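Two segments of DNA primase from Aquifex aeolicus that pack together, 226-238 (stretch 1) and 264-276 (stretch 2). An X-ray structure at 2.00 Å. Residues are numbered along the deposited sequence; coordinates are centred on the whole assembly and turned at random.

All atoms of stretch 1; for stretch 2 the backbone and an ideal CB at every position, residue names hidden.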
# COMPACT_ATOMS: atom_id res chain seq x y z
N LYS A 226 -7.28 -3.14 9.94
CA LYS A 226 -6.74 -4.42 10.40
C LYS A 226 -5.46 -4.73 9.63
O LYS A 226 -5.51 -5.02 8.43
CB LYS A 226 -7.77 -5.55 10.22
CG LYS A 226 -9.23 -5.17 10.60
CD LYS A 226 -9.72 -5.97 11.80
CE LYS A 226 -11.13 -5.53 12.27
NZ LYS A 226 -12.17 -5.54 11.20
N LYS A 227 -4.32 -4.66 10.33
CA LYS A 227 -3.02 -4.78 9.66
C LYS A 227 -2.87 -6.14 8.98
O LYS A 227 -2.37 -6.21 7.86
CB LYS A 227 -1.84 -4.45 10.60
CG LYS A 227 -1.49 -5.49 11.66
CD LYS A 227 -0.80 -4.87 12.87
CE LYS A 227 0.71 -4.84 12.73
NZ LYS A 227 1.38 -3.98 13.80
N GLY A 228 -3.37 -7.19 9.62
CA GLY A 228 -3.25 -8.55 9.12
C GLY A 228 -4.08 -8.87 7.89
O GLY A 228 -3.92 -9.94 7.33
N GLU A 229 -4.92 -7.93 7.46
CA GLU A 229 -5.87 -8.17 6.36
C GLU A 229 -5.63 -7.28 5.13
O GLU A 229 -6.36 -7.37 4.13
CB GLU A 229 -7.29 -7.99 6.88
CG GLU A 229 -7.64 -8.96 8.02
CD GLU A 229 -9.09 -8.86 8.46
OE1 GLU A 229 -9.94 -8.44 7.64
OE2 GLU A 229 -9.37 -9.20 9.63
N ASN A 230 -4.60 -6.44 5.20
CA ASN A 230 -4.28 -5.47 4.15
C ASN A 230 -2.84 -5.60 3.66
O ASN A 230 -1.96 -6.02 4.42
CB ASN A 230 -4.53 -4.04 4.65
CG ASN A 230 -6.01 -3.73 4.81
OD1 ASN A 230 -6.67 -3.38 3.85
ND2 ASN A 230 -6.54 -3.89 6.04
N LEU A 231 -2.59 -5.22 2.41
CA LEU A 231 -1.22 -5.19 1.91
C LEU A 231 -0.87 -3.77 1.50
O LEU A 231 -1.60 -3.14 0.72
CB LEU A 231 -1.03 -6.13 0.70
CG LEU A 231 -0.95 -7.64 1.00
CD1 LEU A 231 -1.26 -8.44 -0.25
CD2 LEU A 231 0.42 -8.01 1.55
N PHE A 232 0.26 -3.29 2.00
CA PHE A 232 0.77 -2.02 1.53
C PHE A 232 1.04 -2.08 0.03
O PHE A 232 1.68 -3.03 -0.47
CB PHE A 232 2.07 -1.64 2.24
CG PHE A 232 2.56 -0.25 1.89
CD1 PHE A 232 1.79 0.87 2.23
CD2 PHE A 232 3.77 -0.06 1.24
CE1 PHE A 232 2.23 2.16 1.91
CE2 PHE A 232 4.23 1.23 0.91
CZ PHE A 232 3.46 2.33 1.24
N GLY A 233 0.59 -1.04 -0.68
CA GLY A 233 0.84 -0.91 -2.09
C GLY A 233 -0.15 -1.61 -3.01
O GLY A 233 -0.09 -1.43 -4.22
N LEU A 234 -1.06 -2.41 -2.47
CA LEU A 234 -1.99 -3.13 -3.34
C LEU A 234 -2.79 -2.20 -4.27
O LEU A 234 -2.88 -2.45 -5.48
CB LEU A 234 -2.90 -4.07 -2.55
CG LEU A 234 -3.73 -5.07 -3.32
CD1 LEU A 234 -2.84 -5.99 -4.19
CD2 LEU A 234 -4.52 -5.88 -2.29
N TYR A 235 -3.32 -1.11 -3.72
CA TYR A 235 -4.10 -0.17 -4.51
C TYR A 235 -3.24 0.37 -5.67
O TYR A 235 -3.68 0.42 -6.82
CB TYR A 235 -4.57 0.99 -3.62
CG TYR A 235 -5.13 2.14 -4.42
CD1 TYR A 235 -4.46 3.36 -4.49
CD2 TYR A 235 -6.36 2.01 -5.10
CE1 TYR A 235 -5.01 4.43 -5.21
CE2 TYR A 235 -6.92 3.06 -5.80
CZ TYR A 235 -6.23 4.26 -5.88
OH TYR A 235 -6.76 5.32 -6.59
N GLU A 236 -2.02 0.76 -5.35
CA GLU A 236 -1.13 1.29 -6.36
C GLU A 236 -0.59 0.21 -7.34
O GLU A 236 -0.25 0.53 -8.49
CB GLU A 236 0.03 1.99 -5.67
CG GLU A 236 -0.39 3.24 -4.92
CD GLU A 236 -0.90 2.95 -3.50
OE1 GLU A 236 -0.95 1.76 -3.10
OE2 GLU A 236 -1.26 3.92 -2.78
N ALA A 237 -0.50 -1.03 -6.88
CA ALA A 237 0.16 -2.10 -7.63
C ALA A 237 -0.78 -2.91 -8.53
O ALA A 237 -0.33 -3.54 -9.48
CB ALA A 237 0.88 -3.06 -6.67
N LYS A 238 -2.08 -2.91 -8.23
CA LYS A 238 -2.94 -3.99 -8.73
C LYS A 238 -3.06 -4.00 -10.26
O LYS A 238 -3.16 -5.05 -10.87
CB LYS A 238 -4.33 -3.97 -8.04
CG LYS A 238 -5.10 -2.68 -8.23
CD LYS A 238 -6.34 -2.61 -7.35
CE LYS A 238 -7.03 -1.25 -7.52
NZ LYS A 238 -8.33 -1.19 -6.77
N UNK A 264 9.47 -0.28 -10.78
CA UNK A 264 9.07 -1.66 -10.61
C UNK A 264 7.80 -1.58 -9.76
O UNK A 264 7.88 -1.35 -8.55
CB UNK A 264 10.16 -2.51 -9.97
N UNK A 265 6.64 -1.73 -10.39
CA UNK A 265 5.42 -1.23 -9.75
C UNK A 265 4.42 -2.32 -9.36
O UNK A 265 3.39 -2.02 -8.75
CB UNK A 265 4.73 -0.24 -10.69
N UNK A 266 4.73 -3.57 -9.72
CA UNK A 266 3.81 -4.67 -9.40
C UNK A 266 4.26 -5.30 -8.09
O UNK A 266 4.55 -6.47 -8.04
CB UNK A 266 3.77 -5.71 -10.52
N UNK A 267 4.30 -4.49 -7.04
CA UNK A 267 4.98 -4.80 -5.76
C UNK A 267 4.00 -4.54 -4.62
O UNK A 267 3.31 -3.50 -4.61
CB UNK A 267 6.25 -3.96 -5.58
N UNK A 268 4.01 -5.45 -3.62
CA UNK A 268 3.23 -5.32 -2.38
C UNK A 268 4.12 -5.65 -1.20
O UNK A 268 5.19 -6.22 -1.37
CB UNK A 268 2.00 -6.23 -2.40
N UNK A 269 3.68 -5.28 -0.01
CA UNK A 269 4.42 -5.63 1.19
C UNK A 269 3.45 -5.88 2.34
O UNK A 269 2.37 -5.28 2.36
CB UNK A 269 5.42 -4.53 1.55
N UNK A 270 3.81 -6.76 3.29
CA UNK A 270 2.94 -7.03 4.45
C UNK A 270 2.80 -5.79 5.30
O UNK A 270 3.70 -4.94 5.33
CB UNK A 270 3.49 -8.18 5.29
N UNK A 271 1.67 -5.66 5.98
CA UNK A 271 1.49 -4.45 6.74
C UNK A 271 2.26 -4.57 8.01
O UNK A 271 2.06 -5.51 8.82
CB UNK A 271 0.01 -4.17 7.02
N UNK A 272 3.18 -3.64 8.16
CA UNK A 272 4.06 -3.61 9.29
C UNK A 272 5.05 -4.77 9.31
O UNK A 272 6.27 -4.51 9.33
CB UNK A 272 3.23 -3.61 10.58
N UNK A 273 4.57 -6.03 9.31
CA UNK A 273 5.37 -7.18 9.75
C UNK A 273 5.50 -8.36 8.76
O UNK A 273 5.60 -8.16 7.55
CB UNK A 273 4.76 -7.71 11.05
N UNK A 274 5.50 -9.60 9.33
CA UNK A 274 5.49 -10.84 8.53
C UNK A 274 4.17 -11.06 7.78
O UNK A 274 3.09 -10.82 8.30
CB UNK A 274 5.76 -12.04 9.44
N UNK A 275 4.28 -11.56 6.57
CA UNK A 275 3.12 -11.89 5.79
C UNK A 275 2.19 -12.80 6.63
O UNK A 275 2.65 -13.69 7.32
CB UNK A 275 3.53 -12.56 4.48
N UNK A 276 0.89 -12.53 6.59
CA UNK A 276 -0.10 -13.39 7.23
C UNK A 276 -0.83 -14.18 6.18
O UNK A 276 -0.81 -13.82 5.02
CB UNK A 276 -1.09 -12.58 8.07

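The two segments meet along a short antiparallel pairing, and the backbone of stretch 2 indicates which positions look at stretch 1. At position 264 nothing of stretch 1 lies within 5.5 Å of the ideal CB, so the contact sets no preference; the residue is I264. Position 265 points sideways, its ideal CB 5.5 Å from E236 O, leaving room for many chains. It is R265, whose side chain leads away; the contact with stretch 1 is through the backbone, R265 O lying 3.4 Å from A237 CA in a CA-H...O contact. Position 266 turns its CB away and would accept many residues; it is N266.

Position 267 also points sideways, with no atom of stretch 1 near its ideal CB, and its extended backbone angles suit a beta-branched residue among others. The residue is V267. Its carbonyl packs against A237, with V267 O 3.2 Å from A237 CB, and finds no hydrogen-bond partner.

Position 268 is more constrained. The ideal CB stands 3.7 Å from F232 O and 4.3 Å from L231 CB, and the side chains of L234 and A237 lie nearby. An apolar chain of moderate size would suit, such as valine, isoleucine or leucine. V268 places CG1 3.8 Å from L234 CD1 and 4.4 Å from A237 CB, so one methyl reaches both helical residues, while V268 CA approaches F232 O at 3.4 Å.

At position 269 the backbone pairs with F232, and the ideal CB lies on the same face of the sheet as the F232 side chain, 4.5 Å from F232 CB. A small or medium apolar residue is plausible. A269 contributes a methyl, its CB 4.4 Å from F232 CB; its backbone carries the pairing, through A269 N to F232 O at 3.0 Å and a weak bond from F232 N to A269 O at 2.9 Å.

Position 270 points away, and a phi of -64° is compatible with proline as well as many other residues. P270 meets stretch 1 through its backbone, P270 CA lying 4.0 Å from L231 CD2.

Position 271 points directly at stretch 1. Its ideal CB is 3.2 Å from K227 O, a tight approach that leaves little room for branching at CB, while the CB atoms of N230 and F232 offer apolar surface further out; leucine or methionine would suit. L271 has the largest covered area of its stretch: L271 CD2 lies 3.3 Å from N230 CB and L271 CD1 3.6 Å from F232 CB.

At position 272 the positive phi favours glycine; it is G272. Position 273 points sideways near the K227 chain and tolerates small or polar residues; T273 CG2 lies 4.1 Å from K227 CE. Position 274, out of reach, is A274.

Position 275 points sideways, but a long apolar chain could reach L231. L275 does so, its CD1 4.3 Å from L231 CD2. Position 276 faces G228 O, 3.9 Å from its ideal CB, an acceptor that invites serine, threonine or another short donor. T276 OG1 donates to G228 O at 2.8 Å.

Stretch 2 264-276: IRNVVAPLGTALT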
# COMPACT_ATOMS: atom_id res chain seq x y z
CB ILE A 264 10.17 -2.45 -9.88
CG1 ILE A 264 11.36 -2.68 -10.82
CG2 ILE A 264 9.67 -3.86 -9.48
CD1 ILE A 264 12.58 -3.25 -10.09
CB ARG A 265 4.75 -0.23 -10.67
CG ARG A 265 5.57 1.03 -10.98
CD ARG A 265 4.82 1.93 -11.94
NE ARG A 265 5.53 3.16 -12.27
CZ ARG A 265 6.03 3.41 -13.46
NH1 ARG A 265 5.94 2.50 -14.42
NH2 ARG A 265 6.61 4.58 -13.70
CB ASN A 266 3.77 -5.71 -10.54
CG ASN A 266 5.17 -6.27 -10.87
OD1 ASN A 266 6.17 -5.56 -10.79
ND2 ASN A 266 5.22 -7.54 -11.26
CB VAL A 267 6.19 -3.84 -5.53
CG1 VAL A 267 7.01 -4.26 -4.26
CG2 VAL A 267 7.12 -3.83 -6.74
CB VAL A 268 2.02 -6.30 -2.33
CG1 VAL A 268 0.88 -5.80 -3.25
CG2 VAL A 268 2.44 -7.70 -2.76
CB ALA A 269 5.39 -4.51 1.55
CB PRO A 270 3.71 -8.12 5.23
CG PRO A 270 4.61 -8.72 4.23
CD PRO A 270 5.01 -7.61 3.30
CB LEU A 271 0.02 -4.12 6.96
CG LEU A 271 -0.35 -2.74 6.41
CD1 LEU A 271 0.76 -2.12 5.57
CD2 LEU A 271 -1.62 -2.83 5.62
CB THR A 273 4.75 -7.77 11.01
OG1 THR A 273 3.53 -8.43 10.65
CG2 THR A 273 4.33 -6.70 12.00
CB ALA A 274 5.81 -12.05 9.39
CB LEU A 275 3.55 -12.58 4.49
CG LEU A 275 2.41 -13.02 3.59
CD1 LEU A 275 1.93 -11.85 2.78
CD2 LEU A 275 2.90 -14.16 2.69
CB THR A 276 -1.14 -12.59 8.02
OG1 THR A 276 -1.98 -11.88 7.10
CG2 THR A 276 -0.47 -11.52 8.92
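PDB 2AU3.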